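Local coordinates for exopolysaccharide biosynthesis protein (Pantoea stewartii subsp. stewartii DC283, PDB 6TGF), which modifies the glycan of the bacterial biofilm, probably as a hydrolase acting on exopolysaccharide, at the interface of chains A and B. Numbering follows the deposited sequence. Chains: chain A/B, Exopolysaccharide biosynthesis protein.

Contact 1 and contact 2 belong to one interface between two copies of the same chain, with about 48 Å between the centres of their C-alpha atoms. They share no residues. Contact 1 pairs the strand 523-526 of chain A with the strand 528-529 of chain B in parallel; contact 2 lies near the C-terminus, where antiparallel pairing surrounds a phenylalanine of chain B inserted into chain A. Main-chain bonds thus tie the chains together at two levels of the C-terminal part. With three copies in the deposited assembly, this fits a trimer of the tailspike kind, whose chains are closely joined there.

Contact 1: the interface of chains A and B. Residues chain A 522-524; chain B 526-530.
A:Leu524 and B:Tyr526 meet with their side chains at about a right angle. One branch does most of the touching: CD2 of A:Leu524 sits 3.4 Å from CD2 of B:Tyr526, and CE2 of the same ring is its next neighbour, so the methyl rests against one flank of the phenol ring. With the leucine CG opposite the backbone N (chi1 176°), CD2 comes across the tyrosine at the CD2/CE2 side of its ring.

On the other side of the chain A segment lies the second aromatic ring, that of B:Tyr528. Its face is turned to A:Ser523, whose CA sits 4.2 Å above the ring plane and off toward the rim. The serine CB is 3.7 Å from CZ, the hydroxyl-bearing carbon of B:Tyr528. Here CG is tucked between the backbone N and the carbonyl carbon (chi1 61°), and the ring folds back beneath the neighbouring strand. Next to it, CG2 of B:Thr530 reaches to 4.0 Å from CB of A:Ser523, adding a methyl contact from another direction.

Between the two tyrosines runs the main-chain pairing. B:Asn527 N donates to A:Gly522 O at 3.1 Å, a somewhat bent bond. A:Leu524 then uses both of its peptide groups: its N gives a bond of 3.2 Å to B:Tyr528 O, and its O receives B:Thr530 N at 2.9 Å, almost straight at the hydrogen (174°). One residue of chain A bonding to two of chain B, two positions apart, is the signature of parallel strands. This pairing fixes the register that lays A:Leu524 on one tyrosine and A:Ser523 on the other.

In the fold, strands 523-526 and 528-529 come after the many short strands of the parallel beta-helix and before the longer strands 543-551 and 558-564. Here the neighbouring chains pair through their main chains.

Contact 2: the interface of chains A and B. Residues chain A 704, 706, 709, 711, 732; chain B 717, 728, 730.
A:Phe732 N donates to B:Ala728 O over 2.9 Å, and the return bond, from B:Ala728 N to A:Phe732 O, measures 3.1 Å. Both are nearly straight, so the two residues form a closed antiparallel pair that holds the base of the A:Phe732 side chain against chain B.

Beside this pair, B:Phe717 pushes its ring into chain A and buries more surface than any other residue here. A:Val709 covers one face: its CG1 lies 3.6 Å above the centre of the B:Phe717 ring in a CH-pi contact. That methyl is brought over the ring because it points away from the backbone N (chi1 -171°), while CG2 touches the same ring nearer CD1. A:Phe732 stands perpendicular to it, the planes at 90°, with the approach offset toward the rim. Two flat groups thus meet edge to face instead of stacking.

More of the rim is lined by A:Thr711, whose CG2 lies in the ring plane 3.8 Å from CZ of B:Phe717. The threonine hydroxyl turns the other way, giving OG1 a bond of 3.0 Å to A:Val709 O that helps set the methyl toward the ring. B:Pro730 in turn meets the edge of A:Phe732, CB to CE1 at 3.5 Å.

At the root of B:Phe717 the main chain is secured as well. A:Leu704 N donates to B:Phe717 O at 3.2 Å, approaching from above the carbonyl plane. A water links B:Phe717 N with A:Leu704 O, lying 2.6 Å from that oxygen, so it completes this antiparallel pairing.

In the fold, B:Phe717 and B:Ala728 come from the successive strands 716-722 and 725-731, with the chain A residues drawn from strands 703-704 and 709-710, the 3-10 helix 706-708 between them, the loop at A:Thr711 and the segment just before strand 733-734. All lie close to the C-terminus, at the far end of the elongated assembly.

Contact 1: the interface of chains A and B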
loop_
_atom_site.group_PDB
_atom_site.type_symbol
_atom_site.label_atom_id
_atom_site.label_comp_id
_atom_site.label_asym_id
_atom_site.label_seq_id
_atom_site.Cartn_x
_atom_site.Cartn_y
_atom_site.Cartn_z
ATOM N N GLY A 522 20.264 19.977 1.536
ATOM C CA GLY A 522 20.980 19.550 0.320
ATOM C C GLY A 522 20.852 20.576 -0.789
ATOM O O GLY A 522 20.447 21.720 -0.494
ATOM N N SER A 523 21.178 20.180 -2.022
ATOM C CA SER A 523 21.184 21.056 -3.222
ATOM C C SER A 523 19.754 21.267 -3.731
ATOM O O SER A 523 18.910 20.368 -3.541
ATOM C CB SER A 523 22.065 20.485 -4.304
ATOM O OG SER A 523 21.645 19.176 -4.658
ATOM N N LEU A 524 19.502 22.427 -4.342
ATOM C CA LEU A 524 18.307 22.698 -5.184
ATOM C C LEU A 524 18.787 23.108 -6.579
ATOM O O LEU A 524 19.834 23.783 -6.670
ATOM C CB LEU A 524 17.458 23.797 -4.536
ATOM C CG LEU A 524 16.240 24.256 -5.339
ATOM C CD1 LEU A 524 15.263 23.112 -5.568
ATOM C CD2 LEU A 524 15.543 25.414 -4.645
ATOM N N TYR B 526 17.115 25.804 1.619
ATOM C CA TYR B 526 18.063 24.789 1.092
ATOM C C TYR B 526 19.487 25.137 1.542
ATOM O O TYR B 526 19.722 26.297 1.939
ATOM C CB TYR B 526 17.948 24.689 -0.431
ATOM C CG TYR B 526 18.026 26.007 -1.159
ATOM C CD1 TYR B 526 19.230 26.677 -1.297
ATOM C CD2 TYR B 526 16.896 26.585 -1.717
ATOM C CE1 TYR B 526 19.313 27.888 -1.964
ATOM C CE2 TYR B 526 16.962 27.795 -2.389
ATOM C CZ TYR B 526 18.175 28.450 -2.513
ATOM O OH TYR B 526 18.252 29.642 -3.174
ATOM N N ASN B 527 20.398 24.160 1.481
ATOM C CA ASN B 527 21.836 24.336 1.820
ATOM C C ASN B 527 22.474 25.299 0.814
ATOM O O ASN B 527 23.137 26.257 1.253
ATOM C CB ASN B 527 22.603 23.010 1.855
ATOM C CG ASN B 527 22.479 22.284 3.177
ATOM O OD1 ASN B 527 21.456 22.377 3.851
ATOM N ND2 ASN B 527 23.519 21.559 3.555
ATOM N N TYR B 528 22.281 25.047 -0.484
ATOM C CA TYR B 528 22.803 25.900 -1.584
ATOM C C TYR B 528 22.014 25.657 -2.873
ATOM O O TYR B 528 21.540 24.525 -3.096
ATOM C CB TYR B 528 24.294 25.636 -1.811
ATOM C CG TYR B 528 24.640 24.225 -2.217
ATOM C CD1 TYR B 528 24.777 23.224 -1.270
ATOM C CD2 TYR B 528 24.850 23.890 -3.545
ATOM C CE1 TYR B 528 25.107 21.927 -1.629
ATOM C CE2 TYR B 528 25.180 22.598 -3.922
ATOM C CZ TYR B 528 25.312 21.612 -2.960
ATOM O OH TYR B 528 25.637 20.336 -3.315
ATOM N N LEU B 529 21.885 26.709 -3.687
ATOM C CA LEU B 529 21.325 26.653 -5.063
ATOM C C LEU B 529 22.457 26.305 -6.034
ATOM O O LEU B 529 23.544 26.905 -5.918
ATOM C CB LEU B 529 20.691 28.005 -5.413
ATOM C CG LEU B 529 20.107 28.123 -6.823
ATOM C CD1 LEU B 529 18.965 27.143 -7.033
ATOM C CD2 LEU B 529 19.636 29.541 -7.097
ATOM N N THR B 530 22.209 25.360 -6.941
ATOM C CA THR B 530 23.123 24.988 -8.054
ATOM C C THR B 530 22.309 24.967 -9.353
ATOM O O THR B 530 21.144 25.415 -9.329
ATOM C CB THR B 530 23.849 23.672 -7.746
ATOM O OG1 THR B 530 24.838 23.460 -8.753
ATOM C CG2 THR B 530 22.920 22.479 -7.680
#

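Contact 2: the interface of chains A and B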
loop_
_atom_site.group_PDB
_atom_site.type_symbol
_atom_site.label_atom_id
_atom_site.label_comp_id
_atom_site.label_asym_id
_atom_site.label_seq_id
_atom_site.Cartn_x
_atom_site.Cartn_y
_atom_site.Cartn_z
ATOM N N LEU A 704 40.072 63.532 0.789
ATOM C CA LEU A 704 41.460 63.934 0.440
ATOM C C LEU A 704 41.755 65.329 0.997
ATOM O O LEU A 704 40.841 66.176 0.997
ATOM C CB LEU A 704 41.609 63.901 -1.085
ATOM C CG LEU A 704 42.891 63.255 -1.607
ATOM C CD1 LEU A 704 42.995 61.805 -1.174
ATOM C CD2 LEU A 704 42.956 63.344 -3.118
ATOM N N ALA A 706 43.517 68.806 0.337
ATOM C CA ALA A 706 43.839 69.660 -0.833
ATOM C C ALA A 706 45.361 69.806 -0.978
ATOM O O ALA A 706 45.828 69.991 -2.118
ATOM C CB ALA A 706 43.166 71.003 -0.690
ATOM N N VAL A 709 47.065 67.490 -3.460
ATOM C CA VAL A 709 46.459 67.590 -4.822
ATOM C C VAL A 709 47.118 68.750 -5.578
ATOM O O VAL A 709 47.173 69.866 -5.025
ATOM C CB VAL A 709 44.929 67.769 -4.751
ATOM C CG1 VAL A 709 44.283 67.649 -6.125
ATOM C CG2 VAL A 709 44.285 66.793 -3.779
ATOM N N THR A 711 46.307 71.256 -7.617
ATOM C CA THR A 711 44.996 71.937 -7.808
ATOM C C THR A 711 45.037 72.878 -9.023
ATOM O O THR A 711 43.981 73.462 -9.343
ATOM C CB THR A 711 44.600 72.710 -6.542
ATOM O OG1 THR A 711 44.987 71.936 -5.407
ATOM C CG2 THR A 711 43.120 73.016 -6.463
ATOM N N PHE A 732 42.038 65.422 -10.953
ATOM C CA PHE A 732 43.306 66.154 -10.698
ATOM C C PHE A 732 44.401 65.161 -10.299
ATOM O O PHE A 732 44.074 64.057 -9.822
ATOM C CB PHE A 732 43.095 67.220 -9.623
ATOM C CG PHE A 732 42.345 68.439 -10.095
ATOM C CD1 PHE A 732 40.988 68.587 -9.846
ATOM C CD2 PHE A 732 42.995 69.439 -10.795
ATOM C CE1 PHE A 732 40.304 69.716 -10.271
ATOM C CE2 PHE A 732 42.306 70.564 -11.223
ATOM C CZ PHE A 732 40.965 70.700 -10.966
ATOM N N PHE B 717 38.376 67.392 -2.521
ATOM C CA PHE B 717 38.593 66.222 -3.413
ATOM C C PHE B 717 38.298 64.925 -2.653
ATOM O O PHE B 717 38.252 64.949 -1.405
ATOM C CB PHE B 717 40.033 66.198 -3.933
ATOM C CG PHE B 717 40.460 67.444 -4.664
ATOM C CD1 PHE B 717 40.907 68.558 -3.969
ATOM C CD2 PHE B 717 40.416 67.502 -6.047
ATOM C CE1 PHE B 717 41.297 69.705 -4.642
ATOM C CE2 PHE B 717 40.808 68.650 -6.716
ATOM C CZ PHE B 717 41.248 69.748 -6.016
ATOM N N ALA B 728 42.324 62.314 -7.974
ATOM C CA ALA B 728 41.482 63.162 -7.097
ATOM C C ALA B 728 40.250 63.638 -7.877
ATOM O O ALA B 728 40.424 64.435 -8.820
ATOM C CB ALA B 728 42.291 64.329 -6.586
ATOM N N PRO B 730 37.323 66.063 -8.125
ATOM C CA PRO B 730 37.029 67.360 -7.519
ATOM C C PRO B 730 35.529 67.544 -7.260
ATOM O O PRO B 730 34.741 66.810 -7.830
ATOM C CB PRO B 730 37.520 68.343 -8.587
ATOM C CG PRO B 730 37.241 67.620 -9.887
ATOM C CD PRO B 730 37.512 66.160 -9.581
HETATM O O HOH W 1 40.236 68.294 -0.401
#